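Local atomic coordinates of ADP-dependent L-serine kinase SerK (Thermococcus kodakarensis KOD1, PDB entry 5X0J), a protein that phosphorylates free L-serine with ADP as the phosphate donor, giving O-phospho-L-serine and AMP in the first step of cysteine biosynthesis from serine. Residues 32-35 with 36-40; 41-44 with 45-49; 217-220 with 221-224. The protein carries 1 engineered substitution. All blocks are in the same frame, centred on the assembly; numbering follows the deposited sequence.

Interaction 1: 32-35 with 36-40; sequences LVQK and ELEAF. With AMP (adenosine monophosphate), chain B.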
ATOM      1  N   LEU A  32       7.570  -1.968  -1.463  1.00 13.85           N
ATOM      2  CA  LEU A  32       6.807  -3.215  -1.571  1.00 13.81           C
ATOM      3  C   LEU A  32       6.706  -3.955  -0.245  1.00 13.75           C
ATOM      4  O   LEU A  32       7.535  -3.768   0.629  1.00 13.85           O
ATOM      5  CB  LEU A  32       7.464  -4.144  -2.599  1.00 14.27           C
ATOM      6  CG  LEU A  32       7.766  -3.549  -3.975  1.00 14.50           C
ATOM      7  CD1 LEU A  32       8.306  -4.620  -4.907  1.00 14.84           C
ATOM      8  CD2 LEU A  32       6.512  -2.909  -4.568  1.00 14.49           C
ATOM      9  N   VAL A  33       5.648  -4.753  -0.109  1.00 13.33           N
ATOM     10  CA  VAL A  33       5.433  -5.753   0.932  1.00 13.33           C
ATOM     11  C   VAL A  33       5.692  -7.112   0.283  1.00 13.36           C
ATOM     12  O   VAL A  33       5.067  -7.453  -0.745  1.00 12.86           O
ATOM     13  CB  VAL A  33       3.971  -5.697   1.440  1.00 13.26           C
ATOM     14  CG1 VAL A  33       3.743  -6.712   2.562  1.00 13.54           C
ATOM     15  CG2 VAL A  33       3.622  -4.272   1.880  1.00 13.33           C
ATOM     16  N   GLN A  34       6.604  -7.891   0.866  1.00 13.83           N
ATOM     17  CA  GLN A  34       7.025  -9.148   0.252  0.50 14.05           C
ATOM     18  C   GLN A  34       5.877 -10.114   0.002  1.00 14.12           C
ATOM     19  O   GLN A  34       5.788 -10.695  -1.078  1.00 13.79           O
ATOM     20  CB  GLN A  34       8.111  -9.844   1.072  0.50 14.51           C
ATOM     21  CG  GLN A  34       8.533 -11.177   0.467  0.50 14.77           C
ATOM     22  CD  GLN A  34       9.861 -11.665   0.984  0.50 15.30           C
ATOM     23  OE1 GLN A  34      10.784 -10.883   1.155  0.50 15.72           O
ATOM     24  NE2 GLN A  34       9.972 -12.972   1.203  0.50 15.71           N
ATOM     25  N   LYS A  35       4.999 -10.295   0.984  1.00 14.41           N
ATOM     26  CA  LYS A  35       3.874 -11.228   0.808  1.00 14.95           C
ATOM     27  C   LYS A  35       2.894 -10.802  -0.283  1.00 13.94           C
ATOM     28  O   LYS A  35       2.246 -11.646  -0.895  1.00 14.04           O
ATOM     29  CB  LYS A  35       3.102 -11.410   2.107  1.00 15.99           C
ATOM     30  CG  LYS A  35       3.873 -12.118   3.199  1.00 17.64           C
ATOM     31  CD  LYS A  35       4.032 -13.602   2.991  1.00 18.91           C
ATOM     32  CE  LYS A  35       4.321 -14.274   4.327  1.00 20.36           C
ATOM     33  NZ  LYS A  35       4.735 -15.685   4.151  1.00 21.41           N
ATOM     34  N   GLU A  36       2.763  -9.498  -0.510  1.00 13.29           N
ATOM     35  CA  GLU A  36       1.911  -8.970  -1.588  1.00 12.83           C
ATOM     36  C   GLU A  36       2.535  -9.287  -2.954  1.00 12.65           C
ATOM     37  O   GLU A  36       1.847  -9.729  -3.877  1.00 12.40           O
ATOM     38  CB  GLU A  36       1.724  -7.463  -1.396  1.00 12.71           C
ATOM     39  CG  GLU A  36       0.774  -6.745  -2.355  1.00 12.42           C
ATOM     40  CD  GLU A  36      -0.695  -6.865  -2.013  1.00 12.51           C
ATOM     41  OE1 GLU A  36      -1.392  -5.824  -2.080  1.00 12.41           O
ATOM     42  OE2 GLU A  36      -1.128  -7.972  -1.656  1.00 12.57           O
ATOM     43  N   LEU A  37       3.841  -9.067  -3.075  1.00 12.78           N
ATOM     44  CA  LEU A  37       4.579  -9.394  -4.295  1.00 12.96           C
ATOM     45  C   LEU A  37       4.493 -10.890  -4.613  1.00 13.28           C
ATOM     46  O   LEU A  37       4.166 -11.281  -5.737  1.00 13.08           O
ATOM     47  CB  LEU A  37       6.048  -8.972  -4.140  1.00 13.10           C
ATOM     48  CG  LEU A  37       6.942  -9.195  -5.358  1.00 13.49           C
ATOM     49  CD1 LEU A  37       6.377  -8.494  -6.585  1.00 13.29           C
ATOM     50  CD2 LEU A  37       8.357  -8.730  -5.046  1.00 13.73           C
ATOM     51  N   GLU A  38       4.769 -11.716  -3.611  0.70 13.55           N
ATOM     52  CA  GLU A  38       4.738 -13.169  -3.781  0.70 14.15           C
ATOM     53  C   GLU A  38       3.362 -13.645  -4.216  0.70 13.96           C
ATOM     54  O   GLU A  38       3.241 -14.432  -5.159  0.70 14.17           O
ATOM     55  CB  GLU A  38       5.121 -13.870  -2.487  0.70 14.77           C
ATOM     56  CG  GLU A  38       6.590 -13.722  -2.131  0.70 15.31           C
ATOM     57  CD  GLU A  38       6.925 -14.239  -0.741  0.70 16.03           C
ATOM     58  OE1 GLU A  38       6.009 -14.402   0.104  0.70 16.75           O
ATOM     59  OE2 GLU A  38       8.131 -14.458  -0.488  0.70 16.92           O
ATOM     60  N   ALA A  39       2.320 -13.157  -3.546  1.00 13.65           N
ATOM     61  CA  ALA A  39       0.949 -13.580  -3.864  1.00 13.52           C
ATOM     62  C   ALA A  39       0.566 -13.207  -5.283  1.00 13.20           C
ATOM     63  O   ALA A  39      -0.049 -14.007  -5.991  1.00 13.28           O
ATOM     64  CB  ALA A  39      -0.041 -12.995  -2.874  1.00 13.50           C
ATOM     65  N   PHE A  40       0.938 -12.010  -5.723  1.00 12.76           N
ATOM     66  CA  PHE A  40       0.689 -11.639  -7.102  1.00 12.60           C
ATOM     67  C   PHE A  40       1.411 -12.579  -8.078  1.00 12.63           C
ATOM     68  O   PHE A  40       0.817 -13.051  -9.039  1.00 12.71           O
ATOM     69  CB  PHE A  40       1.061 -10.192  -7.421  1.00 12.38           C
ATOM     70  CG  PHE A  40       1.081  -9.941  -8.885  1.00 12.32           C
ATOM     71  CD1 PHE A  40      -0.111  -9.938  -9.604  1.00 12.20           C
ATOM     72  CD2 PHE A  40       2.280  -9.854  -9.574  1.00 12.36           C
ATOM     73  CE1 PHE A  40      -0.097  -9.794 -10.984  1.00 12.36           C
ATOM     74  CE2 PHE A  40       2.293  -9.698 -10.951  1.00 12.47           C
ATOM     75  CZ  PHE A  40       1.105  -9.666 -11.656  1.00 12.40           C
TER
HETATM   76  P   AMP B 301      -0.480  -3.919  -6.435  1.00 10.72           P
HETATM   77  O1P AMP B 301      -0.117  -4.509  -7.788  1.00 10.89           O
HETATM   78  O2P AMP B 301       0.686  -3.218  -5.769  1.00 10.99           O
HETATM   79  O3P AMP B 301      -1.745  -3.104  -6.505  1.00 10.42           O
HETATM   80  O5' AMP B 301      -0.786  -5.162  -5.462  1.00 11.20           O
HETATM   81  C5' AMP B 301      -1.096  -6.465  -5.949  1.00 11.57           C
HETATM   82  C4' AMP B 301      -2.401  -6.436  -6.725  1.00 11.97           C
HETATM   83  O4' AMP B 301      -2.452  -7.555  -7.587  1.00 12.32           O
HETATM   84  C3' AMP B 301      -3.703  -6.565  -5.904  1.00 12.29           C
HETATM   85  O3' AMP B 301      -4.587  -5.511  -6.278  1.00 12.47           O
HETATM   86  C2' AMP B 301      -4.343  -7.902  -6.276  1.00 12.27           C
HETATM   87  O2' AMP B 301      -5.768  -7.882  -6.261  1.00 12.81           O
HETATM   88  C1' AMP B 301      -3.768  -8.027  -7.658  1.00 12.29           C
HETATM   89  N9  AMP B 301      -3.761  -9.368  -8.274  1.00 11.98           N
HETATM   90  C8  AMP B 301      -3.710 -10.574  -7.677  1.00 12.09           C
HETATM   91  N7  AMP B 301      -3.690 -11.571  -8.594  1.00 12.26           N
HETATM   92  C5  AMP B 301      -3.719 -10.983  -9.797  1.00 11.90           C
HETATM   93  C6  AMP B 301      -3.729 -11.445 -11.195  1.00 11.91           C
HETATM   94  N6  AMP B 301      -3.692 -12.768 -11.468  1.00 12.05           N
HETATM   95  N1  AMP B 301      -3.770 -10.498 -12.161  1.00 12.10           N
HETATM   96  C2  AMP B 301      -3.804  -9.170 -11.900  1.00 11.99           C
HETATM   97  N3  AMP B 301      -3.808  -8.685 -10.648  1.00 12.08           N
HETATM   98  C4  AMP B 301      -3.767  -9.531  -9.590  1.00 12.02           C
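Val-33 opens the helix 34-47 from its N-cap position: its carbonyl O receives Leu-37 N at 3.1 Å in a nearly straight bond and Glu-36 N in a weak one bent to 123°. Glu-38 N to Gln-34 O and Ala-39 N to Lys-35 O follow in the ordinary alpha-helical pattern.

One polar side-chain pair spans a turn. Gln-34 NE2 donates to Glu-38 OE2 at 2.9 Å from above the carboxylate plane, with amide and carboxylate turned 67° against each other; both side chains have a second conformer, so the bond is probably not permanent. With the same caution, Glu-38 OE1 approaches the Lys-35 chain at 3.6 Å from CD, and Lys-35 NZ stays 4.4 Å from that oxygen, beyond a salt bridge. Apolar contact is slight, Leu-32 CD1 meeting Leu-37 CD2 at 4.1 Å.

Phe-40 turns its ring edge to the adenine, CD1 lying 3.7 Å from AMP C4. Glu-36 has CG anti to its backbone N (chi1 -175°) and bends at chi2, which carries OE1 to 3.5 Å from AMP O5' and into a salt bridge with Lys-221. This first turn therefore places a buried carboxylate beside the phosphate end of AMP, bridged by Lys-221 and with Glu-4 close by.

Interaction 2: 41-44 with 45-49; sequences IESV and TGSGI. With AMP (adenosine monophosphate), chain B.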
ATOM      1  N   ILE A  41       2.695 -12.828  -7.840  1.00 12.79           N
ATOM      2  CA  ILE A  41       3.482 -13.656  -8.757  1.00 13.31           C
ATOM      3  C   ILE A  41       2.904 -15.066  -8.863  1.00 13.68           C
ATOM      4  O   ILE A  41       2.732 -15.583  -9.964  1.00 13.66           O
ATOM      5  CB  ILE A  41       4.965 -13.683  -8.357  1.00 13.45           C
ATOM      6  CG1 ILE A  41       5.582 -12.307  -8.634  1.00 13.37           C
ATOM      7  CG2 ILE A  41       5.729 -14.736  -9.161  1.00 13.74           C
ATOM      8  CD1 ILE A  41       6.980 -12.107  -8.098  1.00 13.69           C
ATOM      9  N   GLU A  42       2.569 -15.672  -7.731  1.00 14.12           N
ATOM     10  CA  GLU A  42       1.976 -17.014  -7.743  1.00 14.86           C
ATOM     11  C   GLU A  42       0.593 -17.034  -8.390  1.00 14.41           C
ATOM     12  O   GLU A  42       0.272 -17.965  -9.137  1.00 14.41           O
ATOM     13  CB  GLU A  42       1.885 -17.597  -6.329  1.00 15.95           C
ATOM     14  CG  GLU A  42       3.231 -17.891  -5.688  1.00 17.05           C
ATOM     15  CD  GLU A  42       4.151 -18.655  -6.619  1.00 18.17           C
ATOM     16  OE1 GLU A  42       3.886 -19.851  -6.852  1.00 19.47           O
ATOM     17  OE2 GLU A  42       5.106 -18.055  -7.176  1.00 19.52           O
ATOM     18  N   SER A  43      -0.226 -16.017  -8.121  1.00 13.74           N
ATOM     19  CA  SER A  43      -1.543 -15.916  -8.746  1.00 13.73           C
ATOM     20  C   SER A  43      -1.463 -15.801 -10.261  1.00 13.39           C
ATOM     21  O   SER A  43      -2.129 -16.535 -10.972  1.00 13.36           O
ATOM     22  CB  SER A  43      -2.321 -14.720  -8.205  1.00 13.59           C
ATOM     23  OG  SER A  43      -3.541 -14.560  -8.917  1.00 14.38           O
ATOM     24  N   VAL A  44      -0.642 -14.882 -10.767  1.00 13.05           N
ATOM     25  CA  VAL A  44      -0.617 -14.630 -12.208  1.00 12.95           C
ATOM     26  C   VAL A  44       0.011 -15.811 -12.963  1.00 13.29           C
ATOM     27  O   VAL A  44      -0.488 -16.203 -14.015  1.00 13.38           O
ATOM     28  CB  VAL A  44       0.023 -13.253 -12.549  1.00 12.76           C
ATOM     29  CG1 VAL A  44       1.540 -13.277 -12.454  1.00 12.86           C
ATOM     30  CG2 VAL A  44      -0.427 -12.775 -13.916  1.00 12.90           C
ATOM     31  N   THR A  45       1.070 -16.391 -12.402  1.00 13.33           N
ATOM     32  CA  THR A  45       1.723 -17.527 -13.057  1.00 14.03           C
ATOM     33  C   THR A  45       0.889 -18.796 -12.947  1.00 14.40           C
ATOM     34  O   THR A  45       0.827 -19.555 -13.898  1.00 15.13           O
ATOM     35  CB  THR A  45       3.136 -17.777 -12.509  1.00 14.03           C
ATOM     36  OG1 THR A  45       3.085 -17.985 -11.093  1.00 13.95           O
ATOM     37  CG2 THR A  45       4.042 -16.612 -12.831  1.00 14.11           C
ATOM     38  N   GLY A  46       0.250 -19.018 -11.805  1.00 14.42           N
ATOM     39  CA  GLY A  46      -0.581 -20.205 -11.593  1.00 14.84           C
ATOM     40  C   GLY A  46      -1.868 -20.187 -12.399  1.00 15.03           C
ATOM     41  O   GLY A  46      -2.266 -21.181 -13.015  1.00 15.90           O
ATOM     42  N   SER A  47      -2.517 -19.031 -12.419  1.00 14.56           N
ATOM     43  CA  SER A  47      -3.790 -18.888 -13.129  1.00 14.73           C
ATOM     44  C   SER A  47      -3.619 -18.645 -14.620  1.00 14.48           C
ATOM     45  O   SER A  47      -4.487 -19.031 -15.400  1.00 14.59           O
ATOM     46  CB  SER A  47      -4.612 -17.766 -12.517  1.00 14.71           C
ATOM     47  OG  SER A  47      -4.087 -16.510 -12.874  1.00 14.79           O
ATOM     48  N   GLY A  48      -2.525 -17.998 -15.014  1.00 14.25           N
ATOM     49  CA  GLY A  48      -2.287 -17.619 -16.408  1.00 14.30           C
ATOM     50  C   GLY A  48      -3.050 -16.380 -16.876  1.00 14.11           C
ATOM     51  O   GLY A  48      -2.980 -16.032 -18.062  1.00 14.42           O
ATOM     52  N   ILE A  49      -3.770 -15.713 -15.965  1.00 13.68           N
ATOM     53  CA  ILE A  49      -4.645 -14.583 -16.313  1.00 13.48           C
ATOM     54  C   ILE A  49      -4.271 -13.392 -15.453  1.00 13.04           C
ATOM     55  O   ILE A  49      -4.095 -13.521 -14.237  1.00 12.72           O
ATOM     56  CB  ILE A  49      -6.144 -14.921 -16.100  1.00 13.57           C
ATOM     57  CG1 ILE A  49      -6.607 -15.973 -17.112  1.00 13.92           C
ATOM     58  CG2 ILE A  49      -7.035 -13.683 -16.189  1.00 13.62           C
ATOM     59  CD1 ILE A  49      -6.627 -15.525 -18.554  1.00 14.07           C
TER
HETATM   60  P   AMP B 301      -0.480  -3.919  -6.435  1.00 10.72           P
HETATM   61  O1P AMP B 301      -0.117  -4.509  -7.788  1.00 10.89           O
HETATM   62  O2P AMP B 301       0.686  -3.218  -5.769  1.00 10.99           O
HETATM   63  O3P AMP B 301      -1.745  -3.104  -6.505  1.00 10.42           O
HETATM   64  O5' AMP B 301      -0.786  -5.162  -5.462  1.00 11.20           O
HETATM   65  C5' AMP B 301      -1.096  -6.465  -5.949  1.00 11.57           C
HETATM   66  C4' AMP B 301      -2.401  -6.436  -6.725  1.00 11.97           C
HETATM   67  O4' AMP B 301      -2.452  -7.555  -7.587  1.00 12.32           O
HETATM   68  C3' AMP B 301      -3.703  -6.565  -5.904  1.00 12.29           C
HETATM   69  O3' AMP B 301      -4.587  -5.511  -6.278  1.00 12.47           O
HETATM   70  C2' AMP B 301      -4.343  -7.902  -6.276  1.00 12.27           C
HETATM   71  O2' AMP B 301      -5.768  -7.882  -6.261  1.00 12.81           O
HETATM   72  C1' AMP B 301      -3.768  -8.027  -7.658  1.00 12.29           C
HETATM   73  N9  AMP B 301      -3.761  -9.368  -8.274  1.00 11.98           N
HETATM   74  C8  AMP B 301      -3.710 -10.574  -7.677  1.00 12.09           C
HETATM   75  N7  AMP B 301      -3.690 -11.571  -8.594  1.00 12.26           N
HETATM   76  C5  AMP B 301      -3.719 -10.983  -9.797  1.00 11.90           C
HETATM   77  C6  AMP B 301      -3.729 -11.445 -11.195  1.00 11.91           C
HETATM   78  N6  AMP B 301      -3.692 -12.768 -11.468  1.00 12.05           N
HETATM   79  N1  AMP B 301      -3.770 -10.498 -12.161  1.00 12.10           N
HETATM   80  C2  AMP B 301      -3.804  -9.170 -11.900  1.00 11.99           C
HETATM   81  N3  AMP B 301      -3.808  -8.685 -10.648  1.00 12.08           N
HETATM   82  C4  AMP B 301      -3.767  -9.531  -9.590  1.00 12.02           C
HETATM   83  O   HOH W   1       5.887 -18.453 -10.096  1.00 28.58           O
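Ile-41 O takes two bonds from a single residue one turn later: Thr-45 OG1 at 2.7 Å and Thr-45 N at 3.1 Å, arriving from opposite faces of the carbonyl plane. With chi1 at 57°, the threonine hydroxyl sits between its own backbone N and carbonyl carbon, folded back over the preceding turn. Glu-42 O receives Gly-46 N, and the Glu-42 carboxylate reaches the Thr-45 hydroxyl through a water that donates to both Glu-42 OE2 and Thr-45 OG1.

Ser-43 repeats the double grip: Ser-47 OG donates to Ser-43 O at 2.7 Å, and Ser-47 N bonds to the same oxygen. The serine's own OG, anti to the backbone N (chi1 174°), points to the nucleotide and donates to AMP N7 at 3.0 Å. Val-44 O is met by Gly-48 N, where positive phi ends the helix. The buried Val-44 side chain puts CG2 3.8 Å from Ile-49 O and 4.1 Å from AMP N6, and also packs on Leu-80 and Leu-238. An alanine here would lose both methyls and is likely to open a gap beside the Ile-49 carbonyl, making its hold on the adenine less firm.

That carbonyl accepts AMP N6 at 2.9 Å in a nearly straight bond (167°), and Ile-49 N in turn donates to Ser-47 OG, closing an ST turn. The C-terminal end of the helix and the start of strand 49-50 thus supply part of the adenine pocket, with Ser-43 meeting N7 and Ile-49 the 6-amino group.

Interaction 3: 217-220 with 221-224; sequences VYSP and KTTR. With SEP (phosphoserine), chain C.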
ATOM      1  N   VAL A 217      10.696   7.587  -2.673  1.00 18.12           N
ATOM      2  CA  VAL A 217       9.545   6.690  -2.500  1.00 16.99           C
ATOM      3  C   VAL A 217       9.075   6.720  -1.046  1.00 15.93           C
ATOM      4  O   VAL A 217       9.857   6.975  -0.117  1.00 15.79           O
ATOM      5  CB  VAL A 217       9.845   5.227  -2.913  1.00 17.14           C
ATOM      6  CG1 VAL A 217      10.101   5.137  -4.412  1.00 17.45           C
ATOM      7  CG2 VAL A 217      11.020   4.648  -2.136  1.00 17.25           C
ATOM      8  N   TYR A 218       7.781   6.489  -0.867  1.00 14.88           N
ATOM      9  CA  TYR A 218       7.181   6.332   0.458  1.00 14.39           C
ATOM     10  C   TYR A 218       7.352   4.891   0.960  1.00 13.59           C
ATOM     11  O   TYR A 218       7.730   3.987   0.208  1.00 13.32           O
ATOM     12  CB  TYR A 218       5.678   6.581   0.392  1.00 14.52           C
ATOM     13  CG  TYR A 218       5.197   7.984   0.170  1.00 15.42           C
ATOM     14  CD1 TYR A 218       5.285   8.939   1.170  1.00 15.65           C
ATOM     15  CD2 TYR A 218       4.564   8.336  -1.010  1.00 15.89           C
ATOM     16  CE1 TYR A 218       4.789  10.225   0.986  1.00 16.09           C
ATOM     17  CE2 TYR A 218       4.060   9.609  -1.205  1.00 16.42           C
ATOM     18  CZ  TYR A 218       4.173  10.552  -0.206  1.00 16.46           C
ATOM     19  OH  TYR A 218       3.660  11.810  -0.416  1.00 16.99           O
ATOM     20  N   SER A 219       7.025   4.670   2.228  1.00 12.98           N
ATOM     21  CA  SER A 219       6.902   3.315   2.748  1.00 12.58           C
ATOM     22  C   SER A 219       5.707   2.613   2.059  1.00 12.20           C
ATOM     23  O   SER A 219       4.861   3.280   1.446  1.00 12.44           O
ATOM     24  CB  SER A 219       6.750   3.343   4.279  1.00 12.37           C
ATOM     25  OG  SER A 219       5.464   3.788   4.666  1.00 12.36           O
ATOM     26  N   PRO A 220       5.641   1.273   2.145  1.00 11.74           N
ATOM     27  CA  PRO A 220       4.588   0.563   1.410  1.00 11.65           C
ATOM     28  C   PRO A 220       3.180   1.020   1.767  1.00 11.49           C
ATOM     29  O   PRO A 220       2.887   1.358   2.927  1.00 11.64           O
ATOM     30  CB  PRO A 220       4.814  -0.904   1.788  1.00 11.65           C
ATOM     31  CG  PRO A 220       6.230  -0.976   2.217  1.00 11.86           C
ATOM     32  CD  PRO A 220       6.495   0.335   2.889  1.00 11.92           C
ATOM     33  N   LYS A 221       2.314   1.028   0.754  1.00 11.49           N
ATOM     34  CA  LYS A 221       0.874   1.243   0.922  1.00 11.38           C
ATOM     35  C   LYS A 221       0.524   2.611   1.515  1.00 11.33           C
ATOM     36  O   LYS A 221      -0.526   2.795   2.119  1.00 11.42           O
ATOM     37  CB  LYS A 221       0.266   0.103   1.754  1.00 11.38           C
ATOM     38  CG  LYS A 221       0.517  -1.296   1.204  1.00 11.66           C
ATOM     39  CD  LYS A 221      -0.150  -1.500  -0.144  1.00 11.78           C
ATOM     40  CE  LYS A 221      -0.090  -2.954  -0.543  1.00 11.95           C
ATOM     41  NZ  LYS A 221      -0.787  -3.197  -1.843  1.00 12.17           N
ATOM     42  N   THR A 222       1.410   3.584   1.339  1.00 11.43           N
ATOM     43  CA  THR A 222       1.159   4.930   1.830  1.00 11.42           C
ATOM     44  C   THR A 222      -0.069   5.552   1.170  1.00 11.42           C
ATOM     45  O   THR A 222      -0.910   6.130   1.859  1.00 11.54           O
ATOM     46  CB  THR A 222       2.414   5.804   1.662  1.00 11.67           C
ATOM     47  OG1 THR A 222       3.422   5.328   2.558  1.00 11.97           O
ATOM     48  CG2 THR A 222       2.127   7.278   1.927  1.00 11.92           C
ATOM     49  N   THR A 223      -0.187   5.420  -0.147  1.00 11.43           N
ATOM     50  CA  THR A 223      -1.334   5.963  -0.861  1.00 11.48           C
ATOM     51  C   THR A 223      -2.432   4.916  -1.048  1.00 11.39           C
ATOM     52  O   THR A 223      -2.161   3.764  -1.368  1.00 11.47           O
ATOM     53  CB  THR A 223      -0.943   6.464  -2.252  1.00 11.60           C
ATOM     54  OG1 THR A 223      -0.390   5.383  -3.005  1.00 11.65           O
ATOM     55  CG2 THR A 223       0.077   7.580  -2.170  1.00 11.76           C
ATOM     56  N   ARG A 224      -3.669   5.339  -0.815  1.00 11.60           N
ATOM     57  CA  ARG A 224      -4.838   4.556  -1.161  1.00 11.69           C
ATOM     58  C   ARG A 224      -5.693   5.449  -2.044  1.00 11.87           C
ATOM     59  O   ARG A 224      -6.446   6.274  -1.553  1.00 11.98           O
ATOM     60  CB  ARG A 224      -5.611   4.099   0.086  1.00 11.76           C
ATOM     61  CG  ARG A 224      -6.857   3.289  -0.238  1.00 12.02           C
ATOM     62  CD  ARG A 224      -7.481   2.649   0.996  1.00 12.17           C
ATOM     63  NE  ARG A 224      -8.099   3.598   1.917  1.00 12.37           N
ATOM     64  CZ  ARG A 224      -9.306   4.148   1.776  1.00 12.65           C
ATOM     65  NH1 ARG A 224     -10.069   3.886   0.732  1.00 12.88           N
ATOM     66  NH2 ARG A 224      -9.759   4.994   2.701  1.00 12.89           N
TER
HETATM   67  N   SEP C 302      -0.961   2.956  -4.395  1.00 10.24           N
HETATM   68  CA  SEP C 302      -1.913   1.852  -4.064  1.00 10.39           C
HETATM   69  CB  SEP C 302      -1.402   1.104  -2.831  1.00 10.55           C
HETATM   70  OG  SEP C 302      -0.096   0.599  -3.103  1.00 10.50           O
HETATM   71  C   SEP C 302      -3.306   2.396  -3.884  1.00 10.21           C
HETATM   72  O   SEP C 302      -4.166   1.719  -3.288  1.00 10.48           O
HETATM   73  OXT SEP C 302      -3.614   3.518  -4.328  1.00 10.27           O
HETATM   74  P   SEP C 302       0.129  -0.617  -4.152  1.00 10.76           P
HETATM   75  O1P SEP C 302      -1.157  -1.428  -4.110  1.00 10.39           O
HETATM   76  O2P SEP C 302       1.314  -1.314  -3.562  1.00 10.95           O
HETATM   77  O3P SEP C 302       0.412   0.050  -5.474  1.00 10.77           O
HETATM   78  O   HOH W   2       5.532   6.430   4.021  1.00 15.15           O
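Ser-219 O receives the hydroxyl of Thr-222 at 2.7 Å from OG1, the donor standing above the carbonyl plane. The same oxygen takes a second, weak bond of 3.5 Å from Thr-222 N, which closes a type II beta turn from Ser-219 to Thr-222. Lys-221 holds the third position of that turn with a positive phi of 62°. A water links the same ends of the loop, accepting from Ser-219 N and donating to Thr-222 OG1, while Ser-219 OG and Pro-220 O are both hydrogen-bonded to Arg-200.

The turn and the residue after it present Lys-221 and Thr-223 to the phosphoserine. Lys-221 bends at chi2 (-64°) and then runs straight, which brings NZ to 2.9 Å from SEP O1P, with a weaker bond to SEP O2P. Its ammonium also forms salt bridges with Glu-36 and Glu-4. At the other end of the ligand, Thr-223 OG1 accepts from SEP N at 2.9 Å, and Thr-223 O takes a weak bond from the same amino group. His-29 also shares a hydrogen bond with that threonine hydroxyl.

Packing is carried chiefly by Thr-222 and Tyr-218. Thr-222 CG2 lies over one face of the Tyr-218 ring, 3.8 Å from the ring centroid and 20° off its normal, a CH-pi contact, and Thr-222 OG1 comes to 3.4 Å from Tyr-218 CB. Thr-222 thus uses its hydroxyl on the turn and its methyl on the ring. Beyond the pair, Tyr-218 rests on the helix 205-213 and Pro-220 on Ser-162.

Chemically, the loop offers an ammonium to the phosphate and oxygen acceptors to the amino group, so phosphoserine is held at both ends, and the Lys-221 ammonium is shared between the phosphate and the carboxylates of Glu-36 and Glu-4.

In the fold
Interactions 1 and 2 follow one another on the single helix 34-47, within the ParB-like N-terminal region, their centres 13 Å apart, so that AMP is met along the helix from phosphate end to adenine. Interaction 3 comes much later, in the loop between helix 205-213 and strand 224-226. Its centre is 14 Å from that of interaction 1, which it touches through the Glu-36 to Lys-221 salt bridge and through packing of Pro-220 on Leu-32 and Val-33. Interactions 2 and 3 do not meet, their nearest atoms about 12 Å apart. Residues distant in sequence thus bring the nucleotide and phosphoserine sites together, interaction 1 joining the two.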